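Local coordinates for protein ADP compounds hydrolase NudE (Escherichia coli, PDB 1VHZ) that hydrolyses ADP-ribose to AMP and ribose 5-phosphate, and also acts on NADH, Ap3A and Ap2A, as a magnesium-dependent homodimeric Nudix enzyme, at residues Arg49-Ile54 / Ser124-Val129; His61-Arg66 / Leu147-Trp152; Ala155-Leu160 / Phe176-Trp181. One frame throughout, in Å; residues are numbered along the deposited sequence.

How the contacts relate
Contacts 1 and 2 belong to the same mixed sheet of the Nudix domain, their centres about 19 Å apart. Contact 1 pairs parallel strands near the centre of the chain, contact 2 antiparallel strands farther out. Each sends an isoleucine towards the putative metal site: the side chain of Ile54 is about 4 Å from that of Glu97, and that of Ile65 about 4 Å from that of Glu101. ADP-ribose is bound at Arg39, Tyr41, Glu42, Ser120 and Tyr121, the last two shortly before segment 124-129. Contact 3, away from these sites, touches contact 1 through Leu177 and Ile128, and contact 2, about 14 Å away between centres, through Leu160 and Trp152.

Contact 1: residues Arg49-Ile54 / Ser124-Val129; sequences REAVMI and SKMNIV
Asn127 reaches across to Glu50 and Ala51 from strand 125-136, which runs parallel to strand 51-58 in the mixed sheet of the Nudix domain. Asn127 CB packs 3.6 Å from Ala51 O; chi1 of -60° sets CG anti to the carbonyl carbon, on the side of the backbone N. At the tip, ND2 gives one hydrogen to Ala51 O at 2.9 Å and the other to Glu50 OE1 at 3.1 Å. Both acceptors lie near the amide plane, which stands 26° from the carboxylate plane; OE1 is met on its anti side, with the donor tilted 32° from the carboxylate plane. Ala51 O also takes the backbone N of Asn127, so one residue grips it twice.

Asn127 continues the pairing through its own carbonyl, which accepts Met53 N, and Met53 O accepts Val129 N. At the start of the pairing Ala51 N binds Lys125 O. Two waters held by Arg49 O extend the join, one to Lys125 N and the other to Ser124 OG.

The face bearing Ala51, Met53, Met126 and Ile128 is apolar. Met126 SD rests 3.5 Å from Met53 CB, the two chains crossing at about a right angle, while Met53 CE lies 3.7 Å from Ile128 CG1. Flexible thioethers suit this place, filling space against Arg170 and Ala174 of helix 169-184; the small Ala51 leaves room for Met126 CE. On the other face Val52 CG2 meets Val129 CG2 at 3.8 Å, and Ile54 packs on Glu97, a probable metal ligand in the Nudix-box helix 90-102.

With both amide hydrogens engaged, the buried Asn127 amide is fixed in rotation, and its donation is likely to favour the charged form of Glu50, whose OE2 also has a long, weak ion pair with Lys114.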
loop_
_atom_site.group_PDB
_atom_site.type_symbol
_atom_site.label_atom_id
_atom_site.label_comp_id
_atom_site.label_asym_id
_atom_site.label_seq_id
_atom_site.Cartn_x
_atom_site.Cartn_y
_atom_site.Cartn_z
ATOM N N ARG A 49 6.840 3.469 15.044
ATOM C CA ARG A 49 6.455 2.069 15.247
ATOM C C ARG A 49 6.315 1.408 13.870
ATOM O O ARG A 49 5.572 1.893 13.013
ATOM C CB ARG A 49 5.165 1.952 16.048
ATOM C CG ARG A 49 4.795 0.543 16.468
ATOM C CD ARG A 49 5.369 0.137 17.804
ATOM N NE ARG A 49 4.912 -1.130 18.309
ATOM C CZ ARG A 49 3.756 -1.462 18.854
ATOM N NH1 ARG A 49 3.515 -2.712 19.271
ATOM N NH2 ARG A 49 2.796 -0.567 19.010
ATOM N N GLU A 50 7.112 0.380 13.595
ATOM C CA GLU A 50 7.044 -0.264 12.294
ATOM C C GLU A 50 6.310 -1.596 12.344
ATOM O O GLU A 50 6.066 -2.173 13.396
ATOM C CB GLU A 50 8.416 -0.431 11.659
ATOM C CG GLU A 50 9.199 0.875 11.563
ATOM C CD GLU A 50 10.569 0.714 10.940
ATOM O OE1 GLU A 50 11.007 -0.424 10.684
ATOM O OE2 GLU A 50 11.224 1.748 10.684
ATOM N N ALA A 51 5.920 -2.031 11.144
ATOM C CA ALA A 51 5.227 -3.273 10.944
ATOM C C ALA A 51 6.123 -4.303 10.268
ATOM O O ALA A 51 7.163 -3.992 9.678
ATOM C CB ALA A 51 3.958 -3.058 10.102
ATOM N N VAL A 52 5.685 -5.558 10.366
ATOM C CA VAL A 52 6.385 -6.678 9.770
ATOM C C VAL A 52 5.370 -7.597 9.079
ATOM O O VAL A 52 4.224 -7.733 9.515
ATOM C CB VAL A 52 7.210 -7.478 10.791
ATOM C CG1 VAL A 52 6.331 -8.185 11.809
ATOM C CG2 VAL A 52 8.104 -8.513 10.099
ATOM N N MET A 53 5.732 -8.094 7.918
ATOM C CA MET A 53 4.859 -9.018 7.174
ATOM C C MET A 53 5.724 -10.258 6.919
ATOM O O MET A 53 6.883 -10.119 6.523
ATOM C CB MET A 53 4.288 -8.420 5.903
ATOM C CG MET A 53 4.045 -9.426 4.773
ATOM S SD MET A 53 3.279 -8.692 3.292
ATOM C CE MET A 53 3.938 -7.035 3.434
ATOM N N ILE A 54 5.196 -11.428 7.222
ATOM C CA ILE A 54 5.964 -12.655 7.068
ATOM C C ILE A 54 5.410 -13.575 5.996
ATOM O O ILE A 54 4.216 -13.837 5.912
ATOM C CB ILE A 54 6.009 -13.467 8.386
ATOM C CG1 ILE A 54 6.351 -12.563 9.558
ATOM C CG2 ILE A 54 7.017 -14.605 8.280
ATOM C CD1 ILE A 54 5.151 -11.915 10.206
ATOM N N SER A 124 3.981 5.174 8.328
ATOM C CA SER A 124 4.306 3.797 8.666
ATOM C C SER A 124 5.100 3.022 7.628
ATOM O O SER A 124 4.900 3.152 6.433
ATOM C CB SER A 124 3.009 3.016 8.973
ATOM O OG SER A 124 3.327 2.001 9.920
ATOM N N LYS A 125 5.985 2.145 8.086
ATOM C CA LYS A 125 6.811 1.308 7.260
ATOM C C LYS A 125 6.447 -0.172 7.497
ATOM O O LYS A 125 6.184 -0.563 8.631
ATOM C CB LYS A 125 8.308 1.393 7.562
ATOM C CG LYS A 125 8.903 2.755 7.759
ATOM C CD LYS A 125 9.029 3.523 6.457
ATOM C CE LYS A 125 9.739 4.858 6.718
ATOM N NZ LYS A 125 9.221 5.891 5.780
ATOM N N MET A 126 6.620 -0.933 6.427
ATOM C CA MET A 126 6.346 -2.365 6.478
ATOM C C MET A 126 7.587 -3.151 6.085
ATOM O O MET A 126 8.161 -2.965 5.008
ATOM C CB MET A 126 5.146 -2.663 5.597
ATOM C CG MET A 126 4.906 -4.137 5.284
ATOM S SD MET A 126 4.464 -5.061 6.754
ATOM C CE MET A 126 2.731 -4.646 6.920
ATOM N N ASN A 127 8.038 -4.038 6.962
ATOM C CA ASN A 127 9.217 -4.849 6.676
ATOM C C ASN A 127 8.771 -6.234 6.212
ATOM O O ASN A 127 8.007 -6.894 6.928
ATOM C CB ASN A 127 10.132 -4.965 7.906
ATOM C CG ASN A 127 10.626 -3.604 8.383
ATOM O OD1 ASN A 127 11.648 -3.116 7.932
ATOM N ND2 ASN A 127 9.877 -2.966 9.285
ATOM N N ILE A 128 9.220 -6.631 5.025
ATOM C CA ILE A 128 8.875 -7.937 4.472
ATOM C C ILE A 128 9.928 -8.974 4.794
ATOM O O ILE A 128 11.122 -8.835 4.488
ATOM C CB ILE A 128 8.675 -7.841 2.937
ATOM C CG1 ILE A 128 7.512 -6.874 2.655
ATOM C CG2 ILE A 128 8.387 -9.210 2.349
ATOM C CD1 ILE A 128 7.448 -6.413 1.208
ATOM N N VAL A 129 9.531 -10.041 5.481
ATOM C CA VAL A 129 10.482 -11.088 5.852
ATOM C C VAL A 129 10.063 -12.451 5.311
ATOM O O VAL A 129 8.876 -12.781 5.402
ATOM C CB VAL A 129 10.567 -11.183 7.395
ATOM C CG1 VAL A 129 11.472 -12.325 7.840
ATOM C CG2 VAL A 129 11.024 -9.888 8.030
HETATM O O HOH W 1 6.504 3.207 10.954
HETATM O O HOH W 2 3.084 1.195 12.378
#

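Contact 2: residues His61-Arg66 / Leu147-Trp152; sequences HLILIR and LPQVRW
Ile63 and Arg151 lie side by side and point the same way, so that the methyl CD1 of Ile63 sits over one face of the guanidinium, displaced towards its rim and 3.5 Å from Arg151 CZ. A flat, delocalised cation can lie against hydrocarbon.

On the face bearing Leu64, Val150 and Trp152, Leu64 and Trp152 cross at a slant. Leu64 CD2 comes within 3.4 Å of Trp152 CB, and the indole, with CG anti to the backbone N (chi1 -159°), leads away from strand 61-66 to hydrogen-bond His156 O through NE1. Arg66, extended from CG to NE, slants over Val150, whose CG2 is 3.5 Å from Arg66 NE. An alanine in place of Arg66 would remove the chain beyond CB and would probably open a gap beside Val150 CG2. At the far end His61 turns its ring edge to Trp152 N, 3.9 Å from His61 CD2.

Five backbone bonds hold the pair, from Leu62 N to Trp152 O at 2.6 Å through to Arg66 N to Pro148 O at 2.9 Å. Pro148, with no N-H to offer, still supplies this acceptor. The alternation of hydrogen-bonded pairs (Leu62 with Trp152, Leu64 with Val150) and non-hydrogen-bonded pairs (Ile63 with Arg151, Ile65 with Gln149) is that of an antiparallel sheet, here strand 149-153 added to strand 61-69 in the mixed sheet of the Nudix fold.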
loop_
_atom_site.group_PDB
_atom_site.type_symbol
_atom_site.label_atom_id
_atom_site.label_comp_id
_atom_site.label_asym_id
_atom_site.label_seq_id
_atom_site.Cartn_x
_atom_site.Cartn_y
_atom_site.Cartn_z
ATOM N N HIS A 61 5.456 -24.668 -0.645
ATOM C CA HIS A 61 4.199 -23.978 -0.575
ATOM C C HIS A 61 4.374 -22.706 0.284
ATOM O O HIS A 61 5.221 -22.611 1.156
ATOM C CB HIS A 61 3.059 -24.796 0.059
ATOM C CG HIS A 61 2.520 -25.891 -0.816
ATOM N ND1 HIS A 61 3.269 -26.999 -1.168
ATOM C CD2 HIS A 61 1.312 -26.057 -1.412
ATOM C CE1 HIS A 61 2.553 -27.783 -1.954
ATOM N NE2 HIS A 61 1.354 -27.242 -2.101
ATOM N N LEU A 62 3.580 -21.715 -0.063
ATOM C CA LEU A 62 3.493 -20.485 0.710
ATOM C C LEU A 62 2.455 -20.808 1.811
ATOM O O LEU A 62 1.605 -21.673 1.545
ATOM C CB LEU A 62 2.863 -19.399 -0.150
ATOM C CG LEU A 62 3.668 -18.265 -0.726
ATOM C CD1 LEU A 62 5.151 -18.522 -0.771
ATOM C CD2 LEU A 62 3.133 -17.878 -2.099
ATOM N N ILE A 63 2.538 -20.198 2.957
ATOM C CA ILE A 63 1.534 -20.389 3.993
ATOM C C ILE A 63 0.776 -19.040 4.082
ATOM O O ILE A 63 1.397 -18.059 4.484
ATOM C CB ILE A 63 2.031 -20.697 5.408
ATOM C CG1 ILE A 63 2.904 -21.947 5.478
ATOM C CG2 ILE A 63 0.809 -20.858 6.322
ATOM C CD1 ILE A 63 2.247 -23.202 4.951
ATOM N N LEU A 64 -0.471 -19.013 3.662
ATOM C CA LEU A 64 -1.253 -17.774 3.702
ATOM C C LEU A 64 -2.263 -17.897 4.841
ATOM O O LEU A 64 -2.487 -19.022 5.281
ATOM C CB LEU A 64 -2.087 -17.614 2.433
ATOM C CG LEU A 64 -1.431 -17.439 1.071
ATOM C CD1 LEU A 64 -0.598 -16.174 1.018
ATOM C CD2 LEU A 64 -0.599 -18.636 0.663
ATOM N N ILE A 65 -2.870 -16.784 5.246
ATOM C CA ILE A 65 -3.889 -16.826 6.266
ATOM C C ILE A 65 -5.131 -16.035 5.821
ATOM O O ILE A 65 -5.045 -15.184 4.947
ATOM C CB ILE A 65 -3.439 -16.291 7.635
ATOM C CG1 ILE A 65 -2.795 -14.909 7.463
ATOM C CG2 ILE A 65 -2.468 -17.247 8.320
ATOM C CD1 ILE A 65 -2.791 -14.075 8.710
ATOM N N ARG A 66 -6.281 -16.368 6.401
ATOM C CA ARG A 66 -7.535 -15.681 6.134
ATOM C C ARG A 66 -7.810 -14.839 7.386
ATOM O O ARG A 66 -7.694 -15.341 8.499
ATOM C CB ARG A 66 -8.664 -16.636 5.784
ATOM C CG ARG A 66 -8.389 -17.431 4.510
ATOM C CD ARG A 66 -9.535 -18.378 4.156
ATOM N NE ARG A 66 -9.243 -19.067 2.899
ATOM C CZ ARG A 66 -9.313 -18.582 1.673
ATOM N NH1 ARG A 66 -8.983 -19.364 0.634
ATOM N NH2 ARG A 66 -9.708 -17.326 1.434
ATOM N N LEU A 147 -7.006 -17.962 12.753
ATOM C CA LEU A 147 -6.700 -17.564 11.383
ATOM C C LEU A 147 -6.498 -18.797 10.516
ATOM O O LEU A 147 -5.480 -19.485 10.636
ATOM C CB LEU A 147 -5.429 -16.696 11.404
ATOM C CG LEU A 147 -5.513 -15.504 12.367
ATOM C CD1 LEU A 147 -4.151 -14.883 12.627
ATOM C CD2 LEU A 147 -6.496 -14.464 11.835
ATOM N N PRO A 148 -7.473 -19.139 9.698
ATOM C CA PRO A 148 -7.368 -20.320 8.847
ATOM C C PRO A 148 -6.157 -20.172 7.934
ATOM O O PRO A 148 -5.898 -19.071 7.443
ATOM C CB PRO A 148 -8.675 -20.378 8.076
ATOM C CG PRO A 148 -9.609 -19.477 8.791
ATOM C CD PRO A 148 -8.748 -18.436 9.493
ATOM N N GLN A 149 -5.393 -21.240 7.796
ATOM C CA GLN A 149 -4.208 -21.298 6.978
ATOM C C GLN A 149 -4.503 -21.864 5.600
ATOM O O GLN A 149 -5.414 -22.676 5.413
ATOM C CB GLN A 149 -3.131 -22.181 7.660
ATOM C CG GLN A 149 -2.512 -21.495 8.857
ATOM C CD GLN A 149 -1.582 -22.358 9.667
ATOM O OE1 GLN A 149 -0.765 -23.081 9.110
ATOM N NE2 GLN A 149 -1.684 -22.261 10.996
ATOM N N VAL A 150 -3.809 -21.337 4.595
ATOM C CA VAL A 150 -3.964 -21.805 3.220
ATOM C C VAL A 150 -2.581 -22.101 2.621
ATOM O O VAL A 150 -1.712 -21.214 2.590
ATOM C CB VAL A 150 -4.691 -20.812 2.311
ATOM C CG1 VAL A 150 -4.837 -21.394 0.892
ATOM C CG2 VAL A 150 -6.069 -20.442 2.838
ATOM N N ARG A 151 -2.356 -23.339 2.227
ATOM C CA ARG A 151 -1.095 -23.730 1.599
ATOM C C ARG A 151 -1.215 -23.459 0.093
ATOM O O ARG A 151 -2.186 -23.890 -0.530
ATOM C CB ARG A 151 -0.777 -25.201 1.889
ATOM C CG ARG A 151 -0.094 -25.329 3.254
ATOM C CD ARG A 151 -0.223 -26.735 3.822
ATOM N NE ARG A 151 0.986 -27.091 4.568
ATOM C CZ ARG A 151 1.399 -26.526 5.694
ATOM N NH1 ARG A 151 0.710 -25.546 6.269
ATOM N NH2 ARG A 151 2.526 -26.945 6.252
ATOM N N TRP A 152 -0.303 -22.676 -0.443
ATOM C CA TRP A 152 -0.324 -22.281 -1.843
ATOM C C TRP A 152 1.008 -22.603 -2.507
ATOM O O TRP A 152 2.047 -22.107 -2.073
ATOM C CB TRP A 152 -0.594 -20.768 -1.923
ATOM C CG TRP A 152 -1.123 -20.354 -3.263
ATOM C CD1 TRP A 152 -0.419 -20.205 -4.431
ATOM C CD2 TRP A 152 -2.484 -20.013 -3.553
ATOM N NE1 TRP A 152 -1.263 -19.799 -5.439
ATOM C CE2 TRP A 152 -2.538 -19.668 -4.917
ATOM C CE3 TRP A 152 -3.653 -19.963 -2.785
ATOM C CZ2 TRP A 152 -3.734 -19.291 -5.534
ATOM C CZ3 TRP A 152 -4.850 -19.588 -3.389
ATOM C CH2 TRP A 152 -4.863 -19.264 -4.768
#

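Contact 3: residues Ala155-Leu160 / Phe176-Trp181; sequences AHMMDL and FLVREW
The Phe176 ring receives the methyl of Met158 on one face: CE lies 3.7 Å from the ring centroid, 25° off the normal, and nearest to CE2 at 3.4 Å. This is a CH-pi contact, and with the sulfur farther off and oblique it also counts as a Met-aromatic one. The ring of Phe176 of the second subunit meets this one, with the planes nearly parallel.

The other flat group, the guanidinium of Arg179, has Met158 CG over one face, 3.7 Å from Arg179 NE. Met158 crosses both partners at about a right angle, and bends at chi2 (-33°) and chi3 let it touch the arginine with CG and SD and the phenylalanine with CE. An unbranched, flexible thioether suits such a double role. Met157 works closer to the helix backbone: its CE packs 3.7 Å from Arg179 CB and 4.2 Å from Val178 CG1. Arg179, with CG anti to the backbone N (chi1 -176°), runs out extended, and beyond this contact its NH2 forms a salt bridge with Glu180 of the second subunit.

No hydrogen bond joins the two segments. The 3-10 turns of residues 155-160, which follow strand 149-153, rest on helix 169-184 through two methionines, while Leu177 and Val178 of the helix pack on strands 104-116 and 125-136 and Phe176 and Arg179 take part in the dimer interface.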
loop_
_atom_site.group_PDB
_atom_site.type_symbol
_atom_site.label_atom_id
_atom_site.label_comp_id
_atom_site.label_asym_id
_atom_site.label_seq_id
_atom_site.Cartn_x
_atom_site.Cartn_y
_atom_site.Cartn_z
ATOM N N ALA A 155 4.964 -22.903 -7.312
ATOM C CA ALA A 155 4.870 -23.086 -8.748
ATOM C C ALA A 155 3.667 -22.372 -9.344
ATOM O O ALA A 155 3.688 -22.055 -10.537
ATOM C CB ALA A 155 4.855 -24.586 -9.099
ATOM N N HIS A 156 2.642 -22.062 -8.565
ATOM C CA HIS A 156 1.468 -21.342 -9.034
ATOM C C HIS A 156 1.213 -20.093 -8.201
ATOM O O HIS A 156 0.097 -19.554 -8.163
ATOM C CB HIS A 156 0.219 -22.261 -8.985
ATOM C CG HIS A 156 0.417 -23.420 -9.931
ATOM N ND1 HIS A 156 0.358 -23.244 -11.299
ATOM C CD2 HIS A 156 0.759 -24.711 -9.711
ATOM C CE1 HIS A 156 0.619 -24.399 -11.884
ATOM N NE2 HIS A 156 0.859 -25.306 -10.950
ATOM N N MET A 157 2.257 -19.557 -7.592
ATOM C CA MET A 157 2.218 -18.375 -6.756
ATOM C C MET A 157 1.451 -17.199 -7.401
ATOM O O MET A 157 0.778 -16.463 -6.704
ATOM C CB MET A 157 3.602 -17.760 -6.588
ATOM C CG MET A 157 4.658 -18.212 -5.685
ATOM S SD MET A 157 6.217 -17.389 -6.158
ATOM C CE MET A 157 6.170 -16.044 -4.958
ATOM N N MET A 158 1.798 -16.900 -8.658
ATOM C CA MET A 158 1.183 -15.817 -9.393
ATOM C C MET A 158 -0.306 -15.986 -9.554
ATOM O O MET A 158 -0.981 -14.962 -9.763
ATOM C CB MET A 158 1.902 -15.544 -10.729
ATOM C CG MET A 158 3.393 -15.213 -10.555
ATOM S SD MET A 158 3.811 -14.320 -9.028
ATOM C CE MET A 158 3.259 -12.680 -9.420
ATOM N N ASP A 159 -0.903 -17.175 -9.384
ATOM C CA ASP A 159 -2.364 -17.284 -9.488
ATOM C C ASP A 159 -3.046 -16.477 -8.380
ATOM O O ASP A 159 -4.250 -16.167 -8.489
ATOM C CB ASP A 159 -2.852 -18.718 -9.405
ATOM C CG ASP A 159 -2.310 -19.676 -10.430
ATOM O OD1 ASP A 159 -1.729 -19.225 -11.436
ATOM O OD2 ASP A 159 -2.447 -20.906 -10.232
ATOM N N LEU A 160 -2.352 -16.124 -7.291
ATOM C CA LEU A 160 -2.965 -15.353 -6.212
ATOM C C LEU A 160 -3.525 -14.014 -6.683
ATOM O O LEU A 160 -4.458 -13.462 -6.089
ATOM C CB LEU A 160 -1.972 -15.122 -5.066
ATOM C CG LEU A 160 -1.773 -16.313 -4.103
ATOM C CD1 LEU A 160 -0.481 -16.155 -3.329
ATOM C CD2 LEU A 160 -2.973 -16.450 -3.165
ATOM N N PHE A 176 5.556 -10.446 -5.456
ATOM C CA PHE A 176 6.533 -10.202 -6.507
ATOM C C PHE A 176 7.957 -10.113 -5.953
ATOM O O PHE A 176 8.889 -10.555 -6.626
ATOM C CB PHE A 176 6.190 -8.896 -7.248
ATOM C CG PHE A 176 5.145 -9.000 -8.324
ATOM C CD1 PHE A 176 3.899 -8.433 -8.161
ATOM C CD2 PHE A 176 5.423 -9.651 -9.526
ATOM C CE1 PHE A 176 2.941 -8.482 -9.169
ATOM C CE2 PHE A 176 4.465 -9.722 -10.527
ATOM C CZ PHE A 176 3.219 -9.136 -10.354
ATOM N N LEU A 177 8.170 -9.552 -4.769
ATOM C CA LEU A 177 9.517 -9.456 -4.204
ATOM C C LEU A 177 10.059 -10.830 -3.824
ATOM O O LEU A 177 11.226 -11.135 -4.061
ATOM C CB LEU A 177 9.560 -8.496 -3.009
ATOM C CG LEU A 177 9.404 -7.007 -3.389
ATOM C CD1 LEU A 177 8.966 -6.194 -2.183
ATOM C CD2 LEU A 177 10.677 -6.449 -4.011
ATOM N N VAL A 178 9.209 -11.697 -3.280
ATOM C CA VAL A 178 9.629 -13.048 -2.909
ATOM C C VAL A 178 9.945 -13.878 -4.142
ATOM O O VAL A 178 10.913 -14.641 -4.223
ATOM C CB VAL A 178 8.536 -13.700 -2.044
ATOM C CG1 VAL A 178 8.836 -15.187 -1.855
ATOM C CG2 VAL A 178 8.459 -12.987 -0.689
ATOM N N ARG A 179 9.115 -13.731 -5.174
ATOM C CA ARG A 179 9.352 -14.448 -6.434
ATOM C C ARG A 179 10.692 -14.022 -7.033
ATOM O O ARG A 179 11.418 -14.874 -7.539
ATOM C CB ARG A 179 8.228 -14.127 -7.401
ATOM C CG ARG A 179 8.319 -14.903 -8.748
ATOM C CD ARG A 179 7.661 -13.975 -9.733
ATOM N NE ARG A 179 7.049 -14.473 -10.925
ATOM C CZ ARG A 179 6.760 -13.592 -11.911
ATOM N NH1 ARG A 179 6.193 -14.009 -13.023
ATOM N NH2 ARG A 179 7.062 -12.304 -11.732
ATOM N N GLU A 180 11.013 -12.719 -6.998
ATOM C CA GLU A 180 12.297 -12.264 -7.520
ATOM C C GLU A 180 13.435 -12.925 -6.719
ATOM O O GLU A 180 14.380 -13.442 -7.288
ATOM C CB GLU A 180 12.508 -10.766 -7.389
ATOM C CG GLU A 180 12.203 -9.839 -8.486
ATOM C CD GLU A 180 12.207 -10.342 -9.901
ATOM O OE1 GLU A 180 13.253 -10.279 -10.568
ATOM O OE2 GLU A 180 11.136 -10.798 -10.367
ATOM N N TRP A 181 13.280 -12.879 -5.393
ATOM C CA TRP A 181 14.285 -13.482 -4.516
ATOM C C TRP A 181 14.429 -14.976 -4.784
ATOM O O TRP A 181 15.537 -15.520 -4.808
ATOM C CB TRP A 181 13.896 -13.199 -3.075
ATOM C CG TRP A 181 14.784 -13.790 -2.027
ATOM C CD1 TRP A 181 16.002 -13.327 -1.607
ATOM C CD2 TRP A 181 14.486 -14.946 -1.235
ATOM N NE1 TRP A 181 16.472 -14.133 -0.587
ATOM C CE2 TRP A 181 15.563 -15.127 -0.339
ATOM C CE3 TRP A 181 13.404 -15.835 -1.197
ATOM C CZ2 TRP A 181 15.610 -16.185 0.563
ATOM C CZ3 TRP A 181 13.450 -16.884 -0.286
ATOM C CH2 TRP A 181 14.545 -17.050 0.578
#